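Long-range contacts in cupin 2, conserved barrel domain protein (Shewanella frigidimarina, PDB 2PFW), which is of unknown function but has the small beta-barrel fold of the cupins and resembles KdgF-type cupins, which suggests a role in sugar metabolism: residues G22-M27 with W40-A45; E62-V67 with C94-I99. All blocks are in the same frame, centred on the assembly; numbering follows the deposited sequence.

Contact 1 of 2, residues G22-M27 with W40-A45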
ATOM      1  N   GLY A  22     -17.361 -11.196  -6.329  1.00 32.43           N
ATOM      2  CA  GLY A  22     -16.733 -11.843  -5.184  1.00 32.89           C
ATOM      3  C   GLY A  22     -15.715 -10.935  -4.509  1.00 30.14           C
ATOM      4  O   GLY A  22     -14.931 -11.403  -3.684  1.00 25.78           O
ATOM      5  N   LEU A  23     -15.745  -9.661  -4.873  1.00 28.38           N
ATOM      6  CA  LEU A  23     -14.801  -8.652  -4.426  1.00 28.83           C
ATOM      7  C   LEU A  23     -15.452  -7.664  -3.457  1.00 26.17           C
ATOM      8  O   LEU A  23     -16.599  -7.266  -3.643  1.00 24.52           O
ATOM      9  CB  LEU A  23     -14.224  -7.881  -5.613  1.00 29.40           C
ATOM     10  CG  LEU A  23     -13.251  -8.590  -6.546  1.00 29.20           C
ATOM     11  CD1 LEU A  23     -12.244  -7.598  -7.118  1.00 32.93           C
ATOM     12  CD2 LEU A  23     -12.525  -9.725  -5.844  1.00 26.72           C
ATOM     13  N   LYS A  24     -14.697  -7.280  -2.436  1.00 27.74           N
ATOM     14  CA  LYS A  24     -15.093  -6.230  -1.501  1.00 27.63           C
ATOM     15  C   LYS A  24     -13.972  -5.203  -1.380  1.00 21.42           C
ATOM     16  O   LYS A  24     -12.803  -5.585  -1.332  1.00 24.12           O
ATOM     17  CB  LYS A  24     -15.425  -6.801  -0.130  1.00 29.05           C
ATOM     18  CG  LYS A  24     -16.750  -7.539  -0.032  1.00 30.56           C
ATOM     19  CD  LYS A  24     -17.033  -7.985   1.390  1.00 36.34           C
ATOM     20  CE  LYS A  24     -17.104  -9.496   1.549  1.00 38.40           C
ATOM     21  NZ  LYS A  24     -15.818 -10.064   2.056  1.00 38.53           N
ATOM     22  N   ARG A  25     -14.302  -3.916  -1.348  1.00 26.40           N
ATOM     23  CA  ARG A  25     -13.267  -2.887  -1.429  1.00 25.82           C
ATOM     24  C   ARG A  25     -13.388  -1.882  -0.283  1.00 20.43           C
ATOM     25  O   ARG A  25     -14.497  -1.450   0.035  1.00 21.88           O
ATOM     26  CB  ARG A  25     -13.338  -2.146  -2.768  1.00 26.56           C
ATOM     27  CG  ARG A  25     -12.242  -1.116  -2.980  1.00 26.40           C
ATOM     28  CD  ARG A  25     -12.178  -0.638  -4.426  1.00 28.04           C
ATOM     29  NE  ARG A  25     -13.378   0.103  -4.780  1.00 32.10           N
ATOM     30  CZ  ARG A  25     -14.016   0.144  -5.934  1.00 30.84           C
ATOM     31  NH1 ARG A  25     -13.600  -0.541  -6.988  1.00 34.60           N
ATOM     32  NH2 ARG A  25     -15.110   0.892  -6.051  1.00 34.17           N
ATOM     33  N   GLN A  26     -12.255  -1.524   0.313  1.00 22.35           N
ATOM     34  CA  GLN A  26     -12.226  -0.483   1.334  1.00 21.97           C
ATOM     35  C   GLN A  26     -11.171   0.578   1.028  1.00 15.27           C
ATOM     36  O   GLN A  26     -10.005   0.265   0.799  1.00 18.88           O
ATOM     37  CB  GLN A  26     -11.945  -1.066   2.718  1.00 24.97           C
ATOM     38  CG  GLN A  26     -12.145  -0.071   3.858  1.00 23.31           C
ATOM     39  CD  GLN A  26     -11.671  -0.657   5.174  1.00 19.34           C
ATOM     40  OE1 GLN A  26     -10.530  -1.107   5.252  1.00 20.76           O
ATOM     41  NE2 GLN A  26     -12.537  -0.652   6.177  1.00 28.37           N
HETATM   42  N   MSE A  27     -11.590   1.837   1.035  1.00 23.87           N
HETATM   43  CA  MSE A  27     -10.660   2.955   0.890  1.00 23.08           C
HETATM   44  C   MSE A  27      -9.716   3.076   2.074  1.00 20.18           C
HETATM   45  O   MSE A  27     -10.218   3.132   3.153  1.00 20.83           O
HETATM   46  CB  MSE A  27     -11.447   4.267   0.704  1.00 23.48           C
HETATM   47  CG  MSE A  27     -10.537   5.453   0.342  1.00 23.70           C
HETATM   48 SE   MSE A  27      -9.574   5.194  -1.356  1.00 32.37          SE
HETATM   49  CE  MSE A  27     -11.127   4.815  -2.335  1.00 16.58           C
ATOM     50  N   TRP A  40     -10.922  -7.499  -0.495  1.00 21.19           N
ATOM     51  CA  TRP A  40     -11.103  -8.861  -0.012  1.00 26.00           C
ATOM     52  C   TRP A  40     -11.563  -9.765  -1.157  1.00 24.26           C
ATOM     53  O   TRP A  40     -12.593  -9.484  -1.768  1.00 25.11           O
ATOM     54  CB  TRP A  40     -12.139  -8.945   1.102  1.00 26.57           C
ATOM     55  CG  TRP A  40     -11.752  -8.318   2.400  1.00 27.82           C
ATOM     56  CD1 TRP A  40     -11.307  -8.943   3.528  1.00 28.02           C
ATOM     57  CD2 TRP A  40     -11.780  -6.915   2.703  1.00 30.10           C
ATOM     58  NE1 TRP A  40     -11.057  -8.012   4.513  1.00 31.31           N
ATOM     59  CE2 TRP A  40     -11.339  -6.762   4.032  1.00 29.83           C
ATOM     60  CE3 TRP A  40     -12.138  -5.780   1.968  1.00 27.36           C
ATOM     61  CZ2 TRP A  40     -11.245  -5.517   4.644  1.00 28.92           C
ATOM     62  CZ3 TRP A  40     -12.045  -4.549   2.578  1.00 28.86           C
ATOM     63  CH2 TRP A  40     -11.603  -4.424   3.900  1.00 28.69           C
ATOM     64  N   PHE A  41     -10.810 -10.824  -1.423  1.00 24.94           N
ATOM     65  CA  PHE A  41     -11.221 -11.806  -2.422  1.00 25.12           C
ATOM     66  C   PHE A  41     -11.955 -12.984  -1.786  1.00 25.56           C
ATOM     67  O   PHE A  41     -11.389 -13.675  -0.937  1.00 26.54           O
ATOM     68  CB  PHE A  41     -10.004 -12.316  -3.191  1.00 25.01           C
ATOM     69  CG  PHE A  41      -9.390 -11.325  -4.163  1.00 27.25           C
ATOM     70  CD1 PHE A  41      -8.888 -10.115  -3.714  1.00 26.03           C
ATOM     71  CD2 PHE A  41      -9.317 -11.617  -5.517  1.00 26.84           C
ATOM     72  CE1 PHE A  41      -8.326  -9.215  -4.601  1.00 29.72           C
ATOM     73  CE2 PHE A  41      -8.757 -10.720  -6.408  1.00 27.09           C
ATOM     74  CZ  PHE A  41      -8.257  -9.517  -5.949  1.00 28.64           C
ATOM     75  N   ASP A  42     -13.194 -13.244  -2.177  1.00 28.29           N
ATOM     76  CA  ASP A  42     -13.804 -14.559  -1.971  1.00 26.84           C
ATOM     77  C   ASP A  42     -12.968 -15.629  -2.663  1.00 29.27           C
ATOM     78  O   ASP A  42     -12.177 -15.326  -3.560  1.00 23.45           O
ATOM     79  CB  ASP A  42     -15.233 -14.601  -2.493  1.00 26.92           C
ATOM     80  CG  ASP A  42     -16.116 -13.521  -1.903  1.00 31.35           C
ATOM     81  OD1 ASP A  42     -15.685 -12.899  -0.907  1.00 37.15           O
ATOM     82  OD2 ASP A  42     -17.221 -13.298  -2.434  1.00 37.91           O
ATOM     83  N   LYS A  43     -13.122 -16.890  -2.257  1.00 29.30           N
ATOM     84  CA  LYS A  43     -12.378 -17.958  -2.923  1.00 30.11           C
ATOM     85  C   LYS A  43     -12.679 -17.940  -4.423  1.00 28.07           C
ATOM     86  O   LYS A  43     -13.835 -17.868  -4.832  1.00 26.90           O
ATOM     87  CB  LYS A  43     -12.703 -19.325  -2.324  1.00 32.80           C
ATOM     88  CG  LYS A  43     -12.492 -19.409  -0.819  1.00 31.52           C
ATOM     89  CD  LYS A  43     -13.093 -20.685  -0.250  1.00 34.67           C
ATOM     90  CE  LYS A  43     -12.203 -21.292   0.828  1.00 37.29           C
ATOM     91  NZ  LYS A  43     -13.005 -21.878   1.942  1.00 40.55           N
ATOM     92  N   GLY A  44     -11.628 -17.990  -5.226  1.00 28.68           N
ATOM     93  CA  GLY A  44     -11.697 -18.000  -6.670  1.00 29.66           C
ATOM     94  C   GLY A  44     -12.161 -16.693  -7.273  1.00 31.54           C
ATOM     95  O   GLY A  44     -12.480 -16.626  -8.462  1.00 27.39           O
ATOM     96  N   ALA A  45     -12.228 -15.609  -6.495  1.00 30.16           N
ATOM     97  CA  ALA A  45     -12.660 -14.345  -7.108  1.00 32.78           C
ATOM     98  C   ALA A  45     -11.526 -13.790  -7.963  1.00 29.42           C
ATOM     99  O   ALA A  45     -10.371 -14.188  -7.829  1.00 22.28           O
ATOM    100  CB  ALA A  45     -13.130 -13.345  -6.070  1.00 26.01           C
TER
HETATM  101  O   HOH W   1     -14.801 -10.642  -0.686  1.00 28.03           O
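The start of strand 23-31 runs antiparallel to the end of strand 34-41: K24 and W40 form a hydrogen-bonded pair, W40 N giving to K24 O at 2.8 Å and K24 N to W40 O at 3.1 Å, and L23 and F41 the non-hydrogen-bonded pair beside it. Just past the strand end, D42 N meets G22 O at 2.9 Å, nearly along the C=O axis, and the chain leaves in a type II turn from D42 to A45. K24 and W40 share one face of the sheet. The indole keeps CG anti to its carbonyl carbon (chi1 -69°), and its benzo edge runs along strand 23-31 as far as Q26, whose CB lies in the ring plane 3.5 Å from W40 CZ3. The Q26 amide, turned steeply to the indole, is held by T14 O and G11 O through NE2. The K24 chain bends at chi3 and chi4, so that NZ hangs beside W40 CB and gives a bond to a water close to W40 O and D42 OD1; K24 NZ and D42 OD1 stay 4.1 Å apart, beyond a salt bridge. On the opposite face, L23 CD2 sits over the F41 ring, 3.9 Å from its centroid, in a CH-pi contact, and also touches A45 CB at 3.7 Å. This is the open end of a beta hairpin in a cupin barrel, F41 meeting F65 edge-to-face.

Contact 2 of 2, residues E62-V67 with C94-I99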
ATOM      1  N   GLU A  62      -3.034 -11.320   2.715  1.00 22.48           N
ATOM      2  CA  GLU A  62      -3.050 -12.769   2.927  1.00 26.29           C
ATOM      3  C   GLU A  62      -3.783 -13.502   1.808  1.00 24.02           C
ATOM      4  O   GLU A  62      -4.647 -12.941   1.142  1.00 22.13           O
ATOM      5  CB  GLU A  62      -3.691 -13.089   4.277  1.00 23.05           C
ATOM      6  CG  GLU A  62      -5.189 -12.879   4.295  1.00 25.48           C
ATOM      7  CD  GLU A  62      -5.904 -13.878   5.186  1.00 34.80           C
ATOM      8  OE1 GLU A  62      -5.497 -15.060   5.211  1.00 49.56           O
ATOM      9  OE2 GLU A  62      -6.874 -13.474   5.857  1.00 37.13           O
ATOM     10  N   GLY A  63      -3.435 -14.771   1.628  1.00 27.22           N
ATOM     11  CA  GLY A  63      -4.059 -15.650   0.655  1.00 24.89           C
ATOM     12  C   GLY A  63      -3.087 -15.993  -0.458  1.00 23.15           C
ATOM     13  O   GLY A  63      -1.981 -15.456  -0.505  1.00 24.60           O
ATOM     14  N   GLU A  64      -3.475 -16.884  -1.363  1.00 26.14           N
ATOM     15  CA  GLU A  64      -2.597 -17.266  -2.464  1.00 25.66           C
ATOM     16  C   GLU A  64      -3.111 -16.611  -3.750  1.00 23.95           C
ATOM     17  O   GLU A  64      -4.270 -16.789  -4.118  1.00 22.67           O
ATOM     18  CB  GLU A  64      -2.501 -18.776  -2.619  1.00 29.33           C
ATOM     19  CG  GLU A  64      -1.932 -19.546  -1.443  1.00 25.99           C
ATOM     20  CD  GLU A  64      -0.507 -19.186  -1.089  1.00 30.26           C
ATOM     21  OE1 GLU A  64       0.387 -19.307  -1.954  1.00 36.71           O
ATOM     22  OE2 GLU A  64      -0.285 -18.775   0.072  1.00 35.42           O
ATOM     23  N   PHE A  65      -2.245 -15.837  -4.395  1.00 22.70           N
ATOM     24  CA  PHE A  65      -2.655 -15.074  -5.571  1.00 24.65           C
ATOM     25  C   PHE A  65      -1.892 -15.568  -6.801  1.00 19.52           C
ATOM     26  O   PHE A  65      -0.663 -15.538  -6.814  1.00 18.34           O
ATOM     27  CB  PHE A  65      -2.436 -13.573  -5.369  1.00 21.51           C
ATOM     28  CG  PHE A  65      -3.556 -12.957  -4.541  1.00 22.20           C
ATOM     29  CD1 PHE A  65      -3.505 -12.995  -3.157  1.00 20.62           C
ATOM     30  CD2 PHE A  65      -4.639 -12.357  -5.156  1.00 19.74           C
ATOM     31  CE1 PHE A  65      -4.529 -12.443  -2.414  1.00 17.61           C
ATOM     32  CE2 PHE A  65      -5.664 -11.800  -4.419  1.00 24.13           C
ATOM     33  CZ  PHE A  65      -5.605 -11.843  -3.037  1.00 24.14           C
ATOM     34  N   HIS A  66      -2.644 -16.022  -7.796  1.00 22.53           N
ATOM     35  CA  HIS A  66      -2.120 -16.295  -9.127  1.00 24.96           C
ATOM     36  C   HIS A  66      -2.131 -14.983  -9.914  1.00 18.20           C
ATOM     37  O   HIS A  66      -3.206 -14.535 -10.312  1.00 14.71           O
ATOM     38  CB  HIS A  66      -2.938 -17.352  -9.862  1.00 26.07           C
ATOM     39  CG  HIS A  66      -2.803 -18.742  -9.329  1.00 28.77           C
ATOM     40  ND1 HIS A  66      -3.220 -19.086  -8.064  1.00 30.23           N
ATOM     41  CD2 HIS A  66      -2.312 -19.882  -9.875  1.00 33.74           C
ATOM     42  CE1 HIS A  66      -2.990 -20.369  -7.849  1.00 29.81           C
ATOM     43  NE2 HIS A  66      -2.436 -20.876  -8.937  1.00 32.72           N
ATOM     44  N   VAL A  67      -0.971 -14.375 -10.121  1.00 23.04           N
ATOM     45  CA  VAL A  67      -0.982 -13.055 -10.757  1.00 23.04           C
ATOM     46  C   VAL A  67      -0.306 -13.093 -12.126  1.00 15.82           C
ATOM     47  O   VAL A  67       0.800 -13.609 -12.287  1.00 18.73           O
ATOM     48  CB  VAL A  67      -0.317 -11.983  -9.876  1.00 22.72           C
ATOM     49  CG1 VAL A  67      -0.317 -10.645 -10.603  1.00 21.24           C
ATOM     50  CG2 VAL A  67      -1.044 -11.871  -8.545  1.00 18.60           C
ATOM     51  N   CYS A  94      -7.625 -15.473  -7.017  1.00 20.63           N
ATOM     52  CA  CYS A  94      -7.369 -15.963  -5.668  1.00 25.23           C
ATOM     53  C   CYS A  94      -8.205 -17.187  -5.318  1.00 23.34           C
ATOM     54  O   CYS A  94      -9.337 -17.070  -4.859  1.00 20.77           O
ATOM     55  CB  CYS A  94      -7.666 -14.858  -4.643  1.00 24.53           C
ATOM     56  SG  CYS A  94      -6.991 -15.208  -3.004  1.00 29.42           S
ATOM     57  N   PRO A  95      -7.661 -18.380  -5.529  1.00 25.43           N
ATOM     58  CA  PRO A  95      -8.436 -19.607  -5.324  1.00 27.51           C
ATOM     59  C   PRO A  95      -8.816 -19.834  -3.859  1.00 26.77           C
ATOM     60  O   PRO A  95      -9.904 -20.310  -3.540  1.00 27.92           O
ATOM     61  CB  PRO A  95      -7.477 -20.713  -5.763  1.00 24.79           C
ATOM     62  CG  PRO A  95      -6.409 -20.035  -6.547  1.00 27.25           C
ATOM     63  CD  PRO A  95      -6.287 -18.651  -5.972  1.00 24.07           C
ATOM     64  N   THR A  96      -7.908 -19.494  -2.952  1.00 29.71           N
ATOM     65  CA  THR A  96      -8.094 -19.735  -1.532  1.00 27.54           C
ATOM     66  C   THR A  96      -8.909 -18.640  -0.857  1.00 28.24           C
ATOM     67  O   THR A  96      -9.407 -18.834   0.254  1.00 27.18           O
ATOM     68  CB  THR A  96      -6.732 -19.825  -0.820  1.00 27.18           C
ATOM     69  OG1 THR A  96      -6.085 -18.546  -0.895  1.00 35.82           O
ATOM     70  CG2 THR A  96      -5.826 -20.821  -1.516  1.00 27.05           C
ATOM     71  N   GLY A  97      -9.061 -17.483  -1.497  1.00 27.01           N
ATOM     72  CA  GLY A  97      -9.571 -16.318  -0.758  1.00 27.40           C
ATOM     73  C   GLY A  97      -8.381 -15.579  -0.157  1.00 22.56           C
ATOM     74  O   GLY A  97      -7.300 -16.158   0.001  1.00 22.42           O
ATOM     75  N   GLY A  98      -8.514 -14.294   0.159  1.00 22.94           N
ATOM     76  CA  GLY A  98      -7.335 -13.523   0.530  1.00 22.49           C
ATOM     77  C   GLY A  98      -7.586 -12.030   0.584  1.00 15.05           C
ATOM     78  O   GLY A  98      -8.720 -11.570   0.463  1.00 18.90           O
ATOM     79  N   ILE A  99      -6.515 -11.267   0.771  1.00 21.55           N
ATOM     80  CA  ILE A  99      -6.594  -9.810   0.880  1.00 21.53           C
ATOM     81  C   ILE A  99      -5.411  -9.139   0.187  1.00 12.83           C
ATOM     82  O   ILE A  99      -4.262  -9.546   0.347  1.00 19.77           O
ATOM     83  CB  ILE A  99      -6.665  -9.371   2.349  1.00 20.62           C
ATOM     84  CG1 ILE A  99      -7.906  -9.892   3.076  1.00 23.33           C
ATOM     85  CG2 ILE A  99      -6.587  -7.861   2.478  1.00 22.97           C
ATOM     86  CD1 ILE A  99      -7.770  -9.913   4.582  1.00 30.95           C
TER
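With CG anti to its carbonyl carbon (chi1 -80°), F65 swings its ring back toward segment 94-99, and C94, its SG anti to the backbone N (chi1 -165°), lays its sulfur over one face of that ring. C94 SG stands 3.8 Å from the F65 centroid, close to the ring normal, while C94 CB adds a CH-pi contact toward the CE2 side. The ring edge carrying CE1 and CZ faces the backbone of G98 and I99, F65 CE1 lying 3.9 Å from I99 N. An alanine at F65 would remove the ring under C94 SG and probably loosen the packing of C94 and G98. T96 holds OG1 between its backbone N and carbonyl carbon (chi1 65°), where it accepts an almost straight bond from E64 N at 3.1 Å and gives its own proton to G97 O at 2.8 Å, tying the two loops together. Beyond it, P95 CG meets the H66 imidazole, 3.7 Å from ND1. At the other end E62 and I99 form an antiparallel hydrogen-bonded pair, E62 N to I99 O being 3.2 Å, and I99 CD1 lies against E62 CG. G63 backbone angles call for glycine; a side chain there would run into G97 O. Strand 55-61 supplies V60 against F65 and V61 against I99, strand 34-41 brings F41 against C94 and W40 against I99, and strand 72-76 sets V75 beside E64 and H66.

From the N terminus, the chain first closes contact 1, which ends the hairpin of strands 23-31 and 34-41 after a short loop of sequence. Contact 2 opens later and encloses a longer excursion through strands 65-69, 72-76, 81-84 and 90-94, so the two follow in series and neither nests nor crosses. They meet in space, with centres 10 Å apart: F41 N probably bonds to G98 O, where strands 34-41 and 98-105 are neighbours in the six-stranded sheet, and the K43 side chain packs on the backbone of P95 and T96. Contact 1 lies mainly in that sheet, but its turn leads into the four-stranded one, G44 N probably bonding C94 O; contact 2 likewise joins both sheets.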